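Local coordinates for RNA-dependent RNA Polymerase (Bombyx mori cytoplasmic polyhedrosis virus, PDB 6TZ0), which catalyses RNA-directed RNA synthesis for both transcription and replication of the viral double-stranded RNA genome, at residues N540-S545 with N691-H696; S1167-V1170 with C1174-L1177. All blocks are in the same frame, centred on the assembly; numbering follows the deposited sequence.

Contact 1: N540-S545 with N691-H696; sequences NVLLSS and NDTHDH
Leu542 meets Thr693 where a palm strand packs against a palm helix. Strand 541-548 corresponds to polymerase motif A and carries Asp547, a metal-binding residue, further along. Helix 690-705 lies on one face of the antiparallel palm sheet. It follows strand 682-687, the second strand of the motif C hairpin, and leads toward edge strand 711-716, as expected of a motif D helix.

The contact across the two segments is apolar. Two carbons of Leu542 address one carbon of Thr693: CD2 lies 3.7 Å from Thr693 CB, and Leu542 CB lies 3.9 Å from that same atom. The two side chains run at a slant to each other. Leu542 also touches Leu715 of the edge strand. Thr693 also packs on Phe686 of the neighbouring strand.

Polar bonding stays on each side. Leu542 is backbone-bonded to Phe686 within the sheet. Thr693 OG1 hydrogen-bonds Asn689 O just ahead of the segment, so this buried hydroxyl has its polar partner on its own side. It still lies beside the leucine: Thr693 OG1 is 3.9 Å from Leu542 CD2.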
# COMPACT_ATOMS: atom_id res chain seq x y z
N ASN A 540 -0.37 -36.02 -15.26
CA ASN A 540 -0.52 -36.46 -13.87
C ASN A 540 -0.25 -35.32 -12.89
O ASN A 540 0.43 -35.47 -11.88
CB ASN A 540 0.36 -37.67 -13.55
CG ASN A 540 -0.15 -38.94 -14.18
OD1 ASN A 540 -1.34 -39.20 -14.19
ND2 ASN A 540 0.77 -39.74 -14.71
N VAL A 541 -0.82 -34.16 -13.20
CA VAL A 541 -0.58 -32.95 -12.42
C VAL A 541 -1.91 -32.44 -11.88
O VAL A 541 -2.94 -32.50 -12.56
CB VAL A 541 0.18 -31.89 -13.27
CG1 VAL A 541 -0.63 -31.43 -14.48
CG2 VAL A 541 0.61 -30.72 -12.44
N LEU A 542 -1.90 -32.01 -10.62
CA LEU A 542 -3.07 -31.44 -9.97
C LEU A 542 -2.80 -29.98 -9.65
O LEU A 542 -1.87 -29.67 -8.90
CB LEU A 542 -3.43 -32.20 -8.70
CG LEU A 542 -4.67 -31.64 -8.01
CD1 LEU A 542 -5.87 -31.78 -8.91
CD2 LEU A 542 -4.92 -32.30 -6.68
N LEU A 543 -3.61 -29.10 -10.21
CA LEU A 543 -3.43 -27.67 -10.05
C LEU A 543 -4.32 -27.18 -8.91
O LEU A 543 -5.42 -27.69 -8.72
CB LEU A 543 -3.79 -26.96 -11.36
CG LEU A 543 -2.94 -27.45 -12.53
CD1 LEU A 543 -3.42 -26.89 -13.84
CD2 LEU A 543 -1.48 -27.09 -12.34
N SER A 544 -3.83 -26.21 -8.15
CA SER A 544 -4.57 -25.71 -7.00
C SER A 544 -4.40 -24.20 -6.90
O SER A 544 -3.34 -23.72 -6.51
CB SER A 544 -4.12 -26.39 -5.71
OG SER A 544 -4.84 -25.89 -4.59
N SER A 545 -5.46 -23.46 -7.25
CA SER A 545 -5.51 -22.02 -7.03
C SER A 545 -6.30 -21.74 -5.76
O SER A 545 -7.40 -21.18 -5.79
CB SER A 545 -6.12 -21.32 -8.23
OG SER A 545 -5.36 -21.53 -9.40
N ASN A 691 -4.63 -40.07 -5.67
CA ASN A 691 -4.73 -40.31 -4.24
C ASN A 691 -3.76 -39.44 -3.45
O ASN A 691 -4.15 -38.77 -2.49
CB ASN A 691 -4.49 -41.78 -3.95
CG ASN A 691 -5.57 -42.66 -4.51
OD1 ASN A 691 -6.76 -42.37 -4.37
ND2 ASN A 691 -5.17 -43.74 -5.18
N ASP A 692 -2.49 -39.43 -3.86
CA ASP A 692 -1.47 -38.69 -3.14
C ASP A 692 -1.67 -37.18 -3.28
O ASP A 692 -1.51 -36.45 -2.29
CB ASP A 692 -0.09 -39.07 -3.66
CG ASP A 692 0.25 -40.52 -3.38
OD1 ASP A 692 -0.28 -41.08 -2.40
OD2 ASP A 692 1.04 -41.10 -4.16
N THR A 693 -2.02 -36.72 -4.48
CA THR A 693 -2.26 -35.30 -4.69
C THR A 693 -3.49 -34.82 -3.94
O THR A 693 -3.47 -33.73 -3.36
CB THR A 693 -2.38 -35.00 -6.18
OG1 THR A 693 -3.38 -35.84 -6.77
CG2 THR A 693 -1.07 -35.18 -6.89
N HIS A 694 -4.54 -35.64 -3.88
CA HIS A 694 -5.72 -35.26 -3.11
C HIS A 694 -5.42 -35.24 -1.62
O HIS A 694 -5.87 -34.33 -0.92
CB HIS A 694 -6.88 -36.19 -3.44
CG HIS A 694 -8.15 -35.86 -2.71
ND1 HIS A 694 -8.89 -34.74 -2.98
CD2 HIS A 694 -8.81 -36.53 -1.73
CE1 HIS A 694 -9.95 -34.71 -2.19
NE2 HIS A 694 -9.93 -35.79 -1.43
N ASP A 695 -4.64 -36.21 -1.13
CA ASP A 695 -4.27 -36.24 0.29
C ASP A 695 -3.44 -35.01 0.67
O ASP A 695 -3.71 -34.37 1.70
CB ASP A 695 -3.50 -37.52 0.58
CG ASP A 695 -3.34 -37.80 2.07
OD1 ASP A 695 -3.86 -37.04 2.91
OD2 ASP A 695 -2.66 -38.79 2.41
N HIS A 696 -2.49 -34.64 -0.17
CA HIS A 696 -1.60 -33.53 0.16
C HIS A 696 -2.32 -32.19 0.06
O HIS A 696 -2.10 -31.29 0.88
CB HIS A 696 -0.37 -33.61 -0.74
CG HIS A 696 0.78 -32.76 -0.30
ND1 HIS A 696 1.94 -32.66 -1.03
CD2 HIS A 696 0.94 -31.97 0.78
CE1 HIS A 696 2.78 -31.85 -0.41
NE2 HIS A 696 2.20 -31.42 0.69

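Contact 2: S1167-V1170 with C1174-L1177; sequences SYYV and CRAL
Cys1174, on helix 1174-1188, meets Tyr1169 and Val1170 of the loop that leads into it. The loop makes an inverse gamma turn centred on Tyr1169 and packs against the helix in the C-terminal region of the chain.

The cysteine side chain can be followed outward. Its CB lies 4.1 Å from Tyr1169 CD1 and approaches the ring obliquely. From there, chi1 of -71° sets SG beside the residue's own backbone N and sends it to the turn. Cys1174 SG accepts a weak hydrogen bond from Val1170 N, 3.6 Å away, with an N-H...S angle of 145°. Tyr1168 O also lies near the sulfur, and is itself hydrogen-bonded to Tyr1178 OH further along the helix. Cys1174 SG thus sits beside backbone atoms of the residues before and after the turn centre. Val1170 CG2 also lies 4.1 Å from Cys1174 SG.

The Tyr1169 ring extends past the cysteine to Arg1175, and also meets the Tyr1178 ring edge-to-face. Arg1175 meets the ring with CA and CB, not with its guanidinium: Arg1175 CA lies in the ring plane, at the edge, 3.9 Å from Tyr1169 CE1.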
# COMPACT_ATOMS: atom_id res chain seq x y z
N SER A 1167 25.59 -4.62 -51.15
CA SER A 1167 26.25 -3.37 -51.50
C SER A 1167 25.81 -2.21 -50.63
O SER A 1167 26.37 -1.11 -50.76
CB SER A 1167 26.01 -3.04 -52.97
OG SER A 1167 24.65 -2.74 -53.22
N TYR A 1168 24.83 -2.40 -49.74
CA TYR A 1168 24.40 -1.34 -48.84
C TYR A 1168 25.14 -1.35 -47.52
O TYR A 1168 25.11 -0.35 -46.80
CB TYR A 1168 22.90 -1.45 -48.55
CG TYR A 1168 22.01 -1.25 -49.75
CD1 TYR A 1168 21.96 -0.03 -50.40
CD2 TYR A 1168 21.16 -2.26 -50.17
CE1 TYR A 1168 21.13 0.17 -51.48
CE2 TYR A 1168 20.32 -2.07 -51.25
CZ TYR A 1168 20.31 -0.86 -51.89
OH TYR A 1168 19.48 -0.67 -52.97
N TYR A 1169 25.81 -2.45 -47.18
CA TYR A 1169 26.54 -2.57 -45.92
C TYR A 1169 27.83 -1.78 -46.04
O TYR A 1169 28.87 -2.29 -46.45
CB TYR A 1169 26.79 -4.04 -45.61
CG TYR A 1169 25.53 -4.79 -45.27
CD1 TYR A 1169 25.03 -4.80 -43.98
CD2 TYR A 1169 24.83 -5.47 -46.25
CE1 TYR A 1169 23.87 -5.48 -43.68
CE2 TYR A 1169 23.67 -6.16 -45.96
CZ TYR A 1169 23.20 -6.15 -44.67
OH TYR A 1169 22.05 -6.83 -44.37
N VAL A 1170 27.75 -0.50 -45.68
CA VAL A 1170 28.87 0.43 -45.81
C VAL A 1170 29.36 0.94 -44.47
O VAL A 1170 30.25 1.80 -44.43
CB VAL A 1170 28.50 1.62 -46.72
CG1 VAL A 1170 28.13 1.12 -48.10
CG2 VAL A 1170 27.37 2.42 -46.11
N CYS A 1174 25.31 -0.72 -39.93
CA CYS A 1174 24.27 -0.90 -40.93
C CYS A 1174 23.42 -2.12 -40.66
O CYS A 1174 22.23 -2.11 -40.97
CB CYS A 1174 24.87 -1.01 -42.33
SG CYS A 1174 25.56 0.51 -42.99
N ARG A 1175 24.01 -3.17 -40.08
CA ARG A 1175 23.33 -4.46 -39.98
C ARG A 1175 22.15 -4.40 -39.02
O ARG A 1175 21.03 -4.77 -39.38
CB ARG A 1175 24.34 -5.53 -39.56
CG ARG A 1175 23.80 -6.95 -39.54
CD ARG A 1175 24.92 -7.95 -39.26
NE ARG A 1175 24.46 -9.33 -39.31
CZ ARG A 1175 24.06 -10.03 -38.25
NH1 ARG A 1175 24.06 -9.48 -37.05
NH2 ARG A 1175 23.66 -11.28 -38.40
N ALA A 1176 22.39 -3.89 -37.81
CA ALA A 1176 21.33 -3.73 -36.82
C ALA A 1176 20.29 -2.71 -37.24
O ALA A 1176 19.10 -2.89 -36.96
CB ALA A 1176 21.94 -3.33 -35.48
N LEU A 1177 20.74 -1.65 -37.91
CA LEU A 1177 19.87 -0.60 -38.41
C LEU A 1177 18.89 -1.13 -39.45
O LEU A 1177 17.71 -0.80 -39.42
CB LEU A 1177 20.69 0.53 -39.01
CG LEU A 1177 19.91 1.68 -39.65
CD1 LEU A 1177 19.17 2.47 -38.59
CD2 LEU A 1177 20.83 2.58 -40.45

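Contact 1 closes in the chain well before contact 2 opens. The first belongs to the central polymerase domain, the second to the C-terminal region. They share no helix, strand or sheet. Their centres are about 56 Å apart, and their nearest atoms about 40 Å, so neither touches the other. Contact 1 is a long-range join: 145 residues, including much of the palm, separate its segments. Contact 2 is local: only three residues separate segment 1167-1170 from segment 1174-1177. Contact 1 joins the motif A strand to a helix within the palm, and contact 2 packs a loop on a helix at the surface, so they are separate pieces of packing. Both lie away from the annotated binding sites.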